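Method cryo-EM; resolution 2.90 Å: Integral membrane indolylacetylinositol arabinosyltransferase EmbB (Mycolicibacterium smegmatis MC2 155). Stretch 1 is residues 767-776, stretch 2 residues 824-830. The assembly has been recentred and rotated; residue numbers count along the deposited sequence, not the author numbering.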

ATOM      1  N   GLN B 767     -35.038  32.960   0.071  1.00 83.07           N
ATOM      2  CA  GLN B 767     -35.043  32.878   1.533  1.00 83.07           C
ATOM      3  C   GLN B 767     -33.655  33.105   2.125  1.00 83.07           C
ATOM      4  O   GLN B 767     -33.436  34.060   2.875  1.00 83.07           O
ATOM      5  CB  GLN B 767     -35.607  31.525   1.975  1.00 83.07           C
ATOM      6  CG  GLN B 767     -35.924  31.443   3.458  1.00 83.07           C
ATOM      7  CD  GLN B 767     -36.761  32.613   3.939  1.00 83.07           C
ATOM      8  OE1 GLN B 767     -37.862  32.849   3.444  1.00 83.07           O
ATOM      9  NE2 GLN B 767     -36.239  33.353   4.910  1.00 83.07           N
ATOM     10  N   GLY B 768     -32.703  32.239   1.795  1.00 77.94           N
ATOM     11  CA  GLY B 768     -31.395  32.322   2.416  1.00 77.94           C
ATOM     12  C   GLY B 768     -30.238  32.346   1.441  1.00 77.94           C
ATOM     13  O   GLY B 768     -29.191  31.745   1.702  1.00 77.94           O
ATOM     14  N   PHE B 769     -30.406  33.035   0.318  1.00 75.22           N
ATOM     15  CA  PHE B 769     -29.388  33.110  -0.719  1.00 75.22           C
ATOM     16  C   PHE B 769     -28.809  34.515  -0.783  1.00 75.22           C
ATOM     17  O   PHE B 769     -29.538  35.506  -0.686  1.00 75.22           O
ATOM     18  CB  PHE B 769     -29.964  32.717  -2.081  1.00 75.22           C
ATOM     19  CG  PHE B 769     -30.033  31.232  -2.304  1.00 75.22           C
ATOM     20  CD1 PHE B 769     -31.063  30.486  -1.763  1.00 75.22           C
ATOM     21  CD2 PHE B 769     -29.067  30.584  -3.053  1.00 75.22           C
ATOM     22  CE1 PHE B 769     -31.127  29.123  -1.964  1.00 75.22           C
ATOM     23  CE2 PHE B 769     -29.127  29.221  -3.258  1.00 75.22           C
ATOM     24  CZ  PHE B 769     -30.159  28.489  -2.711  1.00 75.22           C
ATOM     25  N   SER B 770     -27.492  34.593  -0.941  1.00 78.23           N
ATOM     26  CA  SER B 770     -26.771  35.847  -1.051  1.00 78.23           C
ATOM     27  C   SER B 770     -25.828  35.791  -2.243  1.00 78.23           C
ATOM     28  O   SER B 770     -25.321  34.717  -2.587  1.00 78.23           O
ATOM     29  CB  SER B 770     -25.969  36.145   0.224  1.00 78.23           C
ATOM     30  OG  SER B 770     -24.894  35.236   0.375  1.00 78.23           O
ATOM     31  N   PRO B 771     -25.584  36.927  -2.900  1.00 76.71           N
ATOM     32  CA  PRO B 771     -24.701  36.905  -4.082  1.00 76.71           C
ATOM     33  C   PRO B 771     -23.286  36.446  -3.768  1.00 76.71           C
ATOM     34  O   PRO B 771     -22.751  35.576  -4.467  1.00 76.71           O
ATOM     35  CB  PRO B 771     -24.744  38.359  -4.578  1.00 76.71           C
ATOM     36  CG  PRO B 771     -25.278  39.157  -3.434  1.00 76.71           C
ATOM     37  CD  PRO B 771     -26.192  38.250  -2.687  1.00 76.71           C
ATOM     38  N   ASP B 772     -22.661  37.003  -2.738  1.00 81.74           N
ATOM     39  CA  ASP B 772     -21.331  36.566  -2.315  1.00 81.74           C
ATOM     40  C   ASP B 772     -21.439  35.566  -1.164  1.00 81.74           C
ATOM     41  O   ASP B 772     -20.978  35.798  -0.047  1.00 81.74           O
ATOM     42  CB  ASP B 772     -20.473  37.770  -1.938  1.00 81.74           C
ATOM     43  CG  ASP B 772     -21.209  38.759  -1.057  1.00 81.74           C
ATOM     44  OD1 ASP B 772     -22.379  38.494  -0.713  1.00 81.74           O
ATOM     45  OD2 ASP B 772     -20.617  39.802  -0.713  1.00 81.74           O
ATOM     46  N   GLY B 773     -22.062  34.432  -1.467  1.00 75.66           N
ATOM     47  CA  GLY B 773     -22.242  33.369  -0.496  1.00 75.66           C
ATOM     48  C   GLY B 773     -21.407  32.151  -0.822  1.00 75.66           C
ATOM     49  O   GLY B 773     -21.875  31.015  -0.707  1.00 75.66           O
ATOM     50  N   VAL B 774     -20.169  32.381  -1.248  1.00 74.50           N
ATOM     51  CA  VAL B 774     -19.255  31.314  -1.645  1.00 74.50           C
ATOM     52  C   VAL B 774     -18.019  31.400  -0.757  1.00 74.50           C
ATOM     53  O   VAL B 774     -17.644  32.502  -0.332  1.00 74.50           O
ATOM     54  CB  VAL B 774     -18.889  31.428  -3.135  1.00 74.50           C
ATOM     55  CG1 VAL B 774     -18.193  30.172  -3.632  1.00 74.50           C
ATOM     56  CG2 VAL B 774     -20.127  31.719  -3.968  1.00 74.50           C
ATOM     57  N   PRO B 775     -17.356  30.283  -0.443  1.00 74.89           N
ATOM     58  CA  PRO B 775     -16.084  30.368   0.285  1.00 74.89           C
ATOM     59  C   PRO B 775     -14.983  31.005  -0.547  1.00 74.89           C
ATOM     60  O   PRO B 775     -15.218  31.439  -1.678  1.00 74.89           O
ATOM     61  CB  PRO B 775     -15.769  28.903   0.611  1.00 74.89           C
ATOM     62  CG  PRO B 775     -17.092  28.244   0.648  1.00 74.89           C
ATOM     63  CD  PRO B 775     -17.910  28.919  -0.411  1.00 74.89           C
ATOM     64  N   ASP B 776     -13.773  31.066   0.005  1.00 78.02           N
ATOM     65  CA  ASP B 776     -12.708  31.852  -0.619  1.00 78.02           C
ATOM     66  C   ASP B 776     -12.090  31.130  -1.814  1.00 78.02           C
ATOM     67  O   ASP B 776     -12.134  31.625  -2.945  1.00 78.02           O
ATOM     68  CB  ASP B 776     -11.640  32.190   0.425  1.00 78.02           C
ATOM     69  CG  ASP B 776     -12.176  33.063   1.539  1.00 78.02           C
ATOM     70  OD1 ASP B 776     -13.376  33.401   1.503  1.00 78.02           O
ATOM     71  OD2 ASP B 776     -11.397  33.410   2.452  1.00 78.02           O
ATOM     72  N   PRO B 824     -24.656  36.451 -13.157  1.00 67.57           N
ATOM     73  CA  PRO B 824     -24.886  36.598 -11.718  1.00 67.57           C
ATOM     74  C   PRO B 824     -24.593  35.295 -10.979  1.00 67.57           C
ATOM     75  O   PRO B 824     -24.381  34.244 -11.578  1.00 67.57           O
ATOM     76  CB  PRO B 824     -26.370  36.966 -11.639  1.00 67.57           C
ATOM     77  CG  PRO B 824     -26.960  36.395 -12.876  1.00 67.57           C
ATOM     78  CD  PRO B 824     -25.907  36.525 -13.928  1.00 67.57           C
ATOM     79  N   VAL B 825     -24.576  35.386  -9.646  1.00 68.52           N
ATOM     80  CA  VAL B 825     -24.331  34.250  -8.764  1.00 68.52           C
ATOM     81  C   VAL B 825     -25.295  34.354  -7.585  1.00 68.52           C
ATOM     82  O   VAL B 825     -25.910  35.395  -7.348  1.00 68.52           O
ATOM     83  CB  VAL B 825     -22.867  34.195  -8.260  1.00 68.52           C
ATOM     84  CG1 VAL B 825     -22.505  32.801  -7.759  1.00 68.52           C
ATOM     85  CG2 VAL B 825     -21.888  34.633  -9.336  1.00 68.52           C
ATOM     86  N   ALA B 826     -25.427  33.253  -6.848  1.00 67.08           N
ATOM     87  CA  ALA B 826     -26.214  33.220  -5.623  1.00 67.08           C
ATOM     88  C   ALA B 826     -25.772  32.016  -4.807  1.00 67.08           C
ATOM     89  O   ALA B 826     -25.650  30.915  -5.346  1.00 67.08           O
ATOM     90  CB  ALA B 826     -27.716  33.145  -5.916  1.00 67.08           C
ATOM     91  N   GLY B 827     -25.540  32.225  -3.512  1.00 70.72           N
ATOM     92  CA  GLY B 827     -24.968  31.191  -2.678  1.00 70.72           C
ATOM     93  C   GLY B 827     -25.672  31.085  -1.341  1.00 70.72           C
ATOM     94  O   GLY B 827     -26.333  32.016  -0.878  1.00 70.72           O
ATOM     95  N   THR B 828     -25.506  29.915  -0.720  1.00 74.48           N
ATOM     96  CA  THR B 828     -26.108  29.603   0.569  1.00 74.48           C
ATOM     97  C   THR B 828     -25.117  29.664   1.726  1.00 74.48           C
ATOM     98  O   THR B 828     -25.539  29.846   2.874  1.00 74.48           O
ATOM     99  CB  THR B 828     -26.748  28.207   0.517  1.00 74.48           C
ATOM    100  OG1 THR B 828     -27.605  28.123  -0.627  1.00 74.48           O
ATOM    101  CG2 THR B 828     -27.571  27.925   1.757  1.00 74.48           C
ATOM    102  N   TYR B 829     -23.819  29.540   1.450  1.00 77.96           N
ATOM    103  CA  TYR B 829     -22.818  29.496   2.507  1.00 77.96           C
ATOM    104  C   TYR B 829     -22.855  30.760   3.357  1.00 77.96           C
ATOM    105  O   TYR B 829     -23.047  31.868   2.852  1.00 77.96           O
ATOM    106  CB  TYR B 829     -21.428  29.309   1.897  1.00 77.96           C
ATOM    107  CG  TYR B 829     -20.294  29.279   2.897  1.00 77.96           C
ATOM    108  CD1 TYR B 829     -19.986  28.119   3.593  1.00 77.96           C
ATOM    109  CD2 TYR B 829     -19.521  30.406   3.131  1.00 77.96           C
ATOM    110  CE1 TYR B 829     -18.948  28.086   4.502  1.00 77.96           C
ATOM    111  CE2 TYR B 829     -18.482  30.383   4.036  1.00 77.96           C
ATOM    112  CZ  TYR B 829     -18.200  29.221   4.719  1.00 77.96           C
ATOM    113  OH  TYR B 829     -17.164  29.193   5.623  1.00 77.96           O
ATOM    114  N   SER B 830     -22.665  30.580   4.662  1.00 84.82           N
ATOM    115  CA  SER B 830     -22.684  31.677   5.620  1.00 84.82           C
ATOM    116  C   SER B 830     -21.804  31.290   6.796  1.00 84.82           C
ATOM    117  O   SER B 830     -21.517  30.111   7.017  1.00 84.82           O
ATOM    118  CB  SER B 830     -24.110  31.998   6.082  1.00 84.82           C
ATOM    119  OG  SER B 830     -24.096  32.773   7.267  1.00 84.82           O
TER

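How does stretch 2 first meet its partner? Pro824 stays clear, and contact begins at Val825, whose carbonyl O lies 3.8 Å from Pro771 CA. Ala826 then approaches through both backbone and side chain: its CA sits 3.5 Å from Ser770 O in a CA-H...O contact, its CB packs 4.1 Å from Phe769 CD2, and its backbone C lies at the edge of the Phe769 ring, near the ring plane.

What holds the two backbones together at Gly827? Here a single antiparallel bridge pairs Gly827 with Ser770. Ser770 N donates to Gly827 O at 2.8 Å, nearly straight at 167°, and Gly827 N donates back to Ser770 O at 2.7 Å. The same Gly827 O also receives a CA-H...O contact from Phe769 CA at 3.2 Å, so one carbonyl serves two neighbouring residues.

Why does the packing here suit glycine? A CB on Gly827 would point toward stretch 1 and fall 2.4 Å from Gly773 O, a clash. The relation is mutual: a CB on Gly773 would lie 2.8 Å from Gly827 O and would also crowd Ser770 OG within its own stretch. With no side chains between them, the two glycines bring their CA atoms to 4.1 Å.

What do Thr828 and Tyr829 add beyond the bridge? Thr828 sets its OG1 over one face of the Phe769 ring, 3.2 Å from CE2. Tyr829 points its CA-to-CB bond toward stretch 1, and its backbone N makes a weak hydrogen bond to Gly773 O at 3.3 Å, bent to 127°. Its ring receives Pro775 in a CH-pi contact: Pro775 CG stands 4.0 Å from the centroid of the Tyr829 ring and only 6° off the normal, almost directly above the face. Ser830 lies beyond the contact.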